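Local structure of uncharacterized protein (Escherichia coli O157:H7, 4ZV9) at residues F113-P118 / Y143-C148; A160-I165 / P185-A190. The protein is of unknown function but, as a member of the dienelactone hydrolase family, probably hydrolyses an ester or lactone bond on an alpha/beta-hydrolase fold. All blocks are in the same frame, centred on the assembly; numbering follows the deposited sequence. Where two conformers were deposited one is given.

Contact 1: F113-P118 / Y143-C148; sequences FMQRYP and YPELAC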
ATOM      1  N   PHE A 113      12.856  -3.187  -6.198  1.00 27.05           N
ATOM      2  CA  PHE A 113      12.782  -4.441  -6.901  1.00 25.72           C
ATOM      3  C   PHE A 113      11.778  -4.351  -8.053  1.00 24.38           C
ATOM      4  O   PHE A 113      12.063  -4.820  -9.153  1.00 23.72           O
ATOM      5  CB  PHE A 113      12.396  -5.570  -5.929  1.00 28.43           C
ATOM      6  CG  PHE A 113      12.318  -6.937  -6.567  1.00 27.84           C
ATOM      7  CD1 PHE A 113      13.462  -7.649  -6.861  1.00 28.16           C
ATOM      8  CD2 PHE A 113      11.091  -7.512  -6.840  1.00 27.78           C
ATOM      9  CE1 PHE A 113      13.387  -8.906  -7.452  1.00 27.16           C
ATOM     10  CE2 PHE A 113      11.003  -8.771  -7.423  1.00 26.11           C
ATOM     11  CZ  PHE A 113      12.149  -9.471  -7.722  1.00 25.62           C
HETATM   12  N   MSE A 114      10.630  -3.728  -7.815  0.50 23.50           N
HETATM   13  CA  MSE A 114       9.606  -3.600  -8.856  0.50 24.85           C
HETATM   14  C   MSE A 114      10.045  -2.607  -9.922  0.50 27.36           C
HETATM   15  O   MSE A 114       9.597  -2.693 -11.064  0.50 26.20           O
HETATM   16  CB  MSE A 114       8.246  -3.239  -8.250  0.50 26.72           C
HETATM   17  CG  MSE A 114       7.641  -4.401  -7.468  0.50 27.77           C
HETATM   18 SE   MSE A 114       7.049  -5.756  -8.787  0.50 32.16          SE
HETATM   19  CE  MSE A 114       8.599  -6.938  -8.828  0.50 29.16           C
ATOM     20  N   GLN A 115      10.912  -1.660  -9.567  0.50 26.00           N
ATOM     21  CA  GLN A 115      11.449  -0.697 -10.548  0.50 27.74           C
ATOM     22  C   GLN A 115      12.283  -1.406 -11.602  0.50 28.18           C
ATOM     23  O   GLN A 115      12.258  -1.041 -12.772  0.50 26.64           O
ATOM     24  CB  GLN A 115      12.345   0.370  -9.879  0.50 27.15           C
ATOM     25  CG  GLN A 115      11.599   1.571  -9.288  0.50 27.29           C
ATOM     26  CD  GLN A 115      12.435   2.472  -8.378  0.50 28.22           C
ATOM     27  OE1 GLN A 115      13.477   2.075  -7.878  0.50 29.23           O
ATOM     28  NE2 GLN A 115      11.936   3.673  -8.112  0.50 27.56           N
ATOM     29  N   ARG A 116      13.022  -2.419 -11.171  1.00 30.73           N
ATOM     30  CA  ARG A 116      13.930  -3.147 -12.046  1.00 34.80           C
ATOM     31  C   ARG A 116      13.382  -4.475 -12.570  1.00 29.51           C
ATOM     32  O   ARG A 116      14.075  -5.186 -13.293  1.00 30.23           O
ATOM     33  CB  ARG A 116      15.226  -3.405 -11.283  1.00 37.66           C
ATOM     34  CG  ARG A 116      15.790  -2.125 -10.685  1.00 47.91           C
ATOM     35  CD  ARG A 116      16.876  -2.390  -9.669  1.00 57.07           C
ATOM     36  NE  ARG A 116      17.140  -1.216  -8.844  1.00 67.74           N
ATOM     37  CZ  ARG A 116      18.172  -0.385  -8.953  1.00 83.13           C
ATOM     38  NH1 ARG A 116      19.130  -0.564  -9.859  1.00 95.86           N
ATOM     39  NH2 ARG A 116      18.250   0.644  -8.120  1.00 92.79           N
ATOM     40  N   TYR A 117      12.154  -4.806 -12.207  1.00 26.55           N
ATOM     41  CA  TYR A 117      11.554  -6.081 -12.597  1.00 25.63           C
ATOM     42  C   TYR A 117      11.434  -6.136 -14.124  1.00 25.66           C
ATOM     43  O   TYR A 117      10.815  -5.259 -14.714  1.00 23.54           O
ATOM     44  CB  TYR A 117      10.187  -6.230 -11.929  1.00 26.49           C
ATOM     45  CG  TYR A 117       9.618  -7.638 -11.995  1.00 26.20           C
ATOM     46  CD1 TYR A 117      10.159  -8.665 -11.220  1.00 28.40           C
ATOM     47  CD2 TYR A 117       8.536  -7.928 -12.792  1.00 28.95           C
ATOM     48  CE1 TYR A 117       9.635  -9.954 -11.256  1.00 30.67           C
ATOM     49  CE2 TYR A 117       8.005  -9.212 -12.843  1.00 27.57           C
ATOM     50  CZ  TYR A 117       8.563 -10.218 -12.071  1.00 32.17           C
ATOM     51  OH  TYR A 117       8.019 -11.485 -12.126  1.00 41.95           O
ATOM     52  N   PRO A 118      12.006  -7.171 -14.762  1.00 27.57           N
ATOM     53  CA  PRO A 118      12.005  -7.257 -16.231  1.00 31.18           C
ATOM     54  C   PRO A 118      10.651  -7.102 -16.919  1.00 28.21           C
ATOM     55  O   PRO A 118      10.585  -6.479 -17.985  1.00 26.45           O
ATOM     56  CB  PRO A 118      12.608  -8.656 -16.522  1.00 35.15           C
ATOM     57  CG  PRO A 118      13.343  -9.028 -15.279  1.00 34.21           C
ATOM     58  CD  PRO A 118      12.563  -8.400 -14.151  1.00 31.11           C
ATOM     59  N   TYR A 143      11.327   8.570  -2.196  1.00 33.66           N
ATOM     60  CA  TYR A 143      11.540   8.247  -3.615  1.00 31.41           C
ATOM     61  C   TYR A 143      10.969   9.302  -4.549  1.00 33.48           C
ATOM     62  O   TYR A 143       9.785   9.257  -4.878  1.00 31.09           O
ATOM     63  CB  TYR A 143      10.940   6.860  -3.946  1.00 30.20           C
ATOM     64  CG  TYR A 143      11.723   5.748  -3.290  1.00 30.78           C
ATOM     65  CD1 TYR A 143      11.435   5.340  -1.998  1.00 29.66           C
ATOM     66  CD2 TYR A 143      12.796   5.141  -3.948  1.00 30.92           C
ATOM     67  CE1 TYR A 143      12.172   4.341  -1.387  1.00 29.23           C
ATOM     68  CE2 TYR A 143      13.540   4.144  -3.344  1.00 29.94           C
ATOM     69  CZ  TYR A 143      13.225   3.752  -2.063  1.00 29.21           C
ATOM     70  OH  TYR A 143      13.960   2.775  -1.446  1.00 30.72           O
ATOM     71  N   PRO A 144      11.822  10.231  -5.020  1.00 36.31           N
ATOM     72  CA  PRO A 144      11.301  11.283  -5.893  1.00 36.56           C
ATOM     73  C   PRO A 144      10.711  10.772  -7.218  1.00 34.47           C
ATOM     74  O   PRO A 144       9.883  11.458  -7.810  1.00 33.60           O
ATOM     75  CB  PRO A 144      12.510  12.202  -6.123  1.00 40.75           C
ATOM     76  CG  PRO A 144      13.703  11.412  -5.727  1.00 40.65           C
ATOM     77  CD  PRO A 144      13.241  10.437  -4.686  1.00 40.29           C
ATOM     78  N   GLU A 145      11.100   9.575  -7.648  1.00 33.28           N
ATOM     79  CA  GLU A 145      10.561   8.974  -8.871  1.00 34.72           C
ATOM     80  C   GLU A 145       9.303   8.107  -8.695  1.00 32.49           C
ATOM     81  O   GLU A 145       8.800   7.571  -9.667  1.00 31.45           O
ATOM     82  CB  GLU A 145      11.634   8.087  -9.514  1.00 39.90           C
ATOM     83  CG  GLU A 145      12.925   8.810  -9.762  1.00 44.21           C
ATOM     84  CD  GLU A 145      14.035   7.916 -10.275  1.00 50.30           C
ATOM     85  OE1 GLU A 145      13.824   6.686 -10.463  1.00 51.23           O
ATOM     86  OE2 GLU A 145      15.134   8.462 -10.477  1.00 49.50           O
ATOM     87  N   LEU A 146       8.854   7.932  -7.466  1.00 28.47           N
ATOM     88  CA  LEU A 146       7.660   7.149  -7.186  1.00 28.19           C
ATOM     89  C   LEU A 146       6.516   7.725  -8.014  1.00 29.25           C
ATOM     90  O   LEU A 146       6.286   8.945  -8.011  1.00 26.34           O
ATOM     91  CB  LEU A 146       7.340   7.221  -5.695  1.00 27.23           C
ATOM     92  CG  LEU A 146       6.217   6.348  -5.127  1.00 26.64           C
ATOM     93  CD1 LEU A 146       6.605   4.866  -5.171  1.00 27.94           C
ATOM     94  CD2 LEU A 146       5.920   6.771  -3.715  1.00 25.77           C
ATOM     95  N   ALA A 147       5.832   6.869  -8.762  1.00 27.29           N
ATOM     96  CA  ALA A 147       4.785   7.334  -9.677  1.00 28.94           C
ATOM     97  C   ALA A 147       3.550   7.921  -8.974  1.00 30.11           C
ATOM     98  O   ALA A 147       2.943   8.863  -9.475  1.00 27.38           O
ATOM     99  CB  ALA A 147       4.379   6.209 -10.609  1.00 32.99           C
ATOM    100  N   CYS A 148       3.173   7.344  -7.837  1.00 29.63           N
ATOM    101  CA  CYS A 148       2.049   7.840  -7.046  1.00 30.86           C
ATOM    102  C   CYS A 148       2.015   7.099  -5.711  1.00 28.40           C
ATOM    103  O   CYS A 148       2.652   6.054  -5.553  1.00 30.19           O
ATOM    104  CB  CYS A 148       0.711   7.659  -7.781  1.00 33.86           C
ATOM    105  SG  CYS A 148       0.294   5.929  -8.170  1.00 34.21           S
TER

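Contact 2: A160-I165 / P185-A190; sequences ADVAKI and PAYEAA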
ATOM      1  N   ALA A 160       8.475  18.502   8.163  1.00 54.17           N
ATOM      2  CA  ALA A 160       9.743  19.023   7.631  1.00 56.04           C
ATOM      3  C   ALA A 160      10.236  18.321   6.355  1.00 53.18           C
ATOM      4  O   ALA A 160      11.116  18.837   5.670  1.00 52.89           O
ATOM      5  CB  ALA A 160      10.820  18.971   8.702  1.00 59.03           C
ATOM      6  N   ASP A 161       9.669  17.164   6.025  1.00 50.96           N
ATOM      7  CA  ASP A 161      10.074  16.407   4.831  1.00 50.96           C
ATOM      8  C   ASP A 161       9.149  16.561   3.635  1.00 46.07           C
ATOM      9  O   ASP A 161       9.422  16.011   2.556  1.00 42.23           O
ATOM     10  CB  ASP A 161      10.110  14.920   5.165  1.00 56.62           C
ATOM     11  CG  ASP A 161      11.149  14.575   6.194  1.00 63.34           C
ATOM     12  OD1 ASP A 161      12.289  15.061   6.091  1.00 66.61           O
ATOM     13  OD2 ASP A 161      10.825  13.768   7.086  1.00 79.82           O
ATOM     14  N   VAL A 162       8.053  17.293   3.809  1.00 43.86           N
ATOM     15  CA  VAL A 162       7.036  17.404   2.761  1.00 42.68           C
ATOM     16  C   VAL A 162       7.583  17.987   1.451  1.00 42.15           C
ATOM     17  O   VAL A 162       7.188  17.537   0.370  1.00 43.20           O
ATOM     18  CB  VAL A 162       5.795  18.156   3.276  1.00 43.52           C
ATOM     19  CG1 VAL A 162       4.810  18.460   2.163  1.00 44.97           C
ATOM     20  CG2 VAL A 162       5.111  17.328   4.350  1.00 42.13           C
ATOM     21  N   ALA A 163       8.524  18.926   1.532  1.00 41.10           N
ATOM     22  CA  ALA A 163       9.111  19.525   0.321  1.00 41.52           C
ATOM     23  C   ALA A 163       9.770  18.487  -0.594  1.00 40.81           C
ATOM     24  O   ALA A 163       9.837  18.679  -1.806  1.00 41.65           O
ATOM     25  CB  ALA A 163      10.109  20.622   0.685  1.00 41.78           C
ATOM     26  N   LYS A 164      10.237  17.375  -0.020  1.00 42.90           N
ATOM     27  CA  LYS A 164      10.889  16.322  -0.804  1.00 42.78           C
ATOM     28  C   LYS A 164       9.926  15.487  -1.661  1.00 39.69           C
ATOM     29  O   LYS A 164      10.350  14.839  -2.622  1.00 35.43           O
ATOM     30  CB  LYS A 164      11.650  15.377   0.128  1.00 46.34           C
ATOM     31  CG  LYS A 164      12.829  15.984   0.869  1.00 50.91           C
ATOM     32  CD  LYS A 164      13.451  14.924   1.780  1.00 57.41           C
ATOM     33  CE  LYS A 164      14.693  15.354   2.541  1.00 63.33           C
ATOM     34  NZ  LYS A 164      14.402  16.320   3.636  1.00 68.89           N
ATOM     35  N   ILE A 165       8.639  15.497  -1.313  1.00 39.44           N
ATOM     36  CA  ILE A 165       7.636  14.660  -2.008  1.00 34.40           C
ATOM     37  C   ILE A 165       7.391  15.075  -3.457  1.00 34.18           C
ATOM     38  O   ILE A 165       7.185  16.262  -3.742  1.00 35.57           O
ATOM     39  CB  ILE A 165       6.282  14.666  -1.254  1.00 35.57           C
ATOM     40  CG1 ILE A 165       6.446  14.033   0.128  1.00 36.27           C
ATOM     41  CG2 ILE A 165       5.224  13.909  -2.050  1.00 34.32           C
ATOM     42  CD1 ILE A 165       5.241  14.178   1.038  1.00 38.88           C
ATOM     43  N   PRO A 185      -4.354  18.306   9.197  1.00 54.03           N
ATOM     44  CA  PRO A 185      -4.230  19.719   8.862  1.00 54.31           C
ATOM     45  C   PRO A 185      -2.790  20.214   8.673  1.00 53.45           C
ATOM     46  O   PRO A 185      -2.536  21.007   7.767  1.00 59.65           O
ATOM     47  CB  PRO A 185      -4.926  20.422  10.047  1.00 57.15           C
ATOM     48  CG  PRO A 185      -5.952  19.437  10.502  1.00 56.60           C
ATOM     49  CD  PRO A 185      -5.326  18.078  10.284  1.00 57.13           C
ATOM     50  N   ALA A 186      -1.863  19.782   9.524  1.00 50.90           N
ATOM     51  CA  ALA A 186      -0.471  20.202   9.378  1.00 51.42           C
ATOM     52  C   ALA A 186       0.125  19.651   8.075  1.00 48.88           C
ATOM     53  O   ALA A 186       0.879  20.327   7.389  1.00 49.51           O
ATOM     54  CB  ALA A 186       0.360  19.753  10.574  1.00 52.11           C
ATOM     55  N   TYR A 187      -0.240  18.421   7.731  1.00 48.27           N
ATOM     56  CA  TYR A 187       0.250  17.791   6.507  1.00 45.13           C
ATOM     57  C   TYR A 187      -0.310  18.518   5.291  1.00 45.24           C
ATOM     58  O   TYR A 187       0.432  18.879   4.370  1.00 42.28           O
ATOM     59  CB  TYR A 187      -0.131  16.305   6.515  1.00 43.49           C
ATOM     60  CG  TYR A 187       0.476  15.429   5.429  1.00 42.47           C
ATOM     61  CD1 TYR A 187       1.651  15.782   4.759  1.00 44.06           C
ATOM     62  CD2 TYR A 187      -0.047  14.170   5.183  1.00 43.17           C
ATOM     63  CE1 TYR A 187       2.206  14.946   3.791  1.00 42.88           C
ATOM     64  CE2 TYR A 187       0.513  13.328   4.238  1.00 43.66           C
ATOM     65  CZ  TYR A 187       1.638  13.717   3.545  1.00 40.14           C
ATOM     66  OH  TYR A 187       2.194  12.860   2.621  1.00 36.91           O
ATOM     67  N   GLU A 188      -1.613  18.793   5.313  1.00 48.89           N
ATOM     68  CA  GLU A 188      -2.237  19.500   4.206  1.00 51.72           C
ATOM     69  C   GLU A 188      -1.633  20.882   4.014  1.00 52.04           C
ATOM     70  O   GLU A 188      -1.382  21.297   2.879  1.00 51.08           O
ATOM     71  CB  GLU A 188      -3.753  19.614   4.363  1.00 55.11           C
ATOM     72  CG  GLU A 188      -4.386  20.152   3.092  1.00 58.32           C
ATOM     73  CD  GLU A 188      -5.893  20.044   3.037  1.00 65.21           C
ATOM     74  OE1 GLU A 188      -6.542  20.049   4.105  1.00 73.16           O
ATOM     75  OE2 GLU A 188      -6.429  20.042   1.901  1.00 71.57           O
ATOM     76  N   ALA A 189      -1.417  21.602   5.109  1.00 55.74           N
ATOM     77  CA  ALA A 189      -0.859  22.952   5.024  1.00 57.71           C
ATOM     78  C   ALA A 189       0.527  22.922   4.383  1.00 57.48           C
ATOM     79  O   ALA A 189       0.855  23.795   3.571  1.00 57.35           O
ATOM     80  CB  ALA A 189      -0.809  23.610   6.400  1.00 59.66           C
ATOM     81  N   ALA A 190       1.328  21.908   4.718  1.00 54.06           N
ATOM     82  CA  ALA A 190       2.670  21.779   4.131  1.00 51.60           C
ATOM     83  C   ALA A 190       2.602  21.392   2.650  1.00 50.19           C
ATOM     84  O   ALA A 190       3.410  21.862   1.839  1.00 49.91           O
ATOM     85  CB  ALA A 190       3.493  20.777   4.905  1.00 51.99           C
TER

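Contact 1: F113-P118 / Y143-C148
The backbones stay well apart where Gln-115, in the C-terminal part of helix 100-116, faces Tyr-143 and Glu-145: the nearest CA atoms, those of Gln-115 and Leu-146, are 9.3 Å from each other. Tyr-143 is the first residue past helix 132-142, and from it the chain folds through a type I beta turn closed by a hydrogen bond of 3.1 Å from Leu-146 N to Tyr-143 O.

Only side chains bridge the gap. Gln-115 leaves its helix in the direction of the turn, and its extended chain (chi2 168°) carries the amide out between two residues of 143-148. NE2 is the atom that arrives. It lies 4.5 Å from Tyr-143 CD2, meeting the ring at a slant, and 4.3 Å from Glu-145 OE1. That second distance is too long for a hydrogen bond, so the amide and the carboxylate are merely neighbours, with perhaps a weak electrostatic attraction. Gln-115 was also modelled in two conformers, which leaves the exact place of its amide in some doubt. Tyr-143 has firmer partners of its own: its OH is hydrogen-bonded to Glu-112 OE2, and its ring packs edge-to-face with Phe-108, both of helix 100-116. A glycerol, probably from the crystallisation liquor, sits near this tyrosine.

The result is a loose surface contact, with just 93 Å² buried. Beneath it runs strand 123-128: Met-114 (selenomethionine) and Gln-115 rest on Val-124, while Leu-146 packs on Ile-126. Past the turn, Ala-147 and Cys-148 make backbone hydrogen bonds to Val-124 and Ile-126, and Cys-148 packs on helix 220-237. Helix 132-142 and its exit turn thus form the crossover of a beta-alpha-beta unit joining parallel strands 123-128 and 148-151, as in the alpha/beta-hydrolase fold.

Contact 2: A160-I165 / P185-A190
Val-162 and Ala-190 mark the closest backbone approach, 6.3 Å between CA atoms, where 162-164, helical in backbone angles but lacking the regular bonds, comes up beside helix 184-193. This short turn is tied by backbone hydrogen bonds from Lys-164 N to Asp-161 O and from Ile-165 N to Val-162 O.

Val-162 points toward the helix and sets both its methyls against it. CG1, anti to the backbone N (chi1 172°), lies against Ala-190, 3.8 Å from its CB and 3.7 Å from its carbonyl O; that oxygen has its hydrogen-bond partner in Asn-194 ND2. CG2 sits between Ala-190 CB and the rim of the Tyr-187 ring, near the ring plane, 3.8 Å from Tyr-187 CE1. Tyr-187 starts off along the flank of its helix, but its length brings the phenol end in toward the turn. There Ile-165 meets it, again at the edge, with CD1 3.7 Å from the tyrosine OH and the two side chains at about a right angle. Leu-169 and Leu-171 of strand 169-174 also touch the Tyr-187 side chain.

In the alpha/beta-hydrolase fold of this chain, 160-165 belongs to the connection from strand 148-151 to strand 169-174, and helix 184-193 is the main helix of the beta-alpha-beta unit linking the parallel strands 169-174 and 198-203. The contact therefore packs the entry to this unit against its own helix.

All four touching residues are buried, and the one polar group among their side chains is provided for: Tyr-187 OH is hydrogen-bonded to Asn-137 OD1 of helix 132-142, which also takes Ile-165 against Ala-140 and Val-141. Lys-164 NZ makes a salt bridge with Asp-161 OD1, its hydrogen bond a weak one, while Lys-196 NZ bonds the carbonyl oxygens of Ala-163 and Ile-165.

In the fold
Contact 1 closes before contact 2 opens along the chain, and their centres lie 22 Å apart; the nearest atoms come within about 5 Å without touching. Helix 132-142 stands between them: its exit forms part of contact 1, while its Asn-137, Ala-140 and Val-141 meet contact 2. Strand 148-151 leads from 143-148 toward 160-165. Contact 1 packs on strand 123-128 of the larger sheet, contact 2 on strand 169-174; in alpha/beta-hydrolases such strands usually continue one central sheet. Between strand 123-128 and helix 132-142 lies the chemically modified Cys-130, consistent with the nucleophile elbow of the family, and both contacts lie around that helix's C-terminal half.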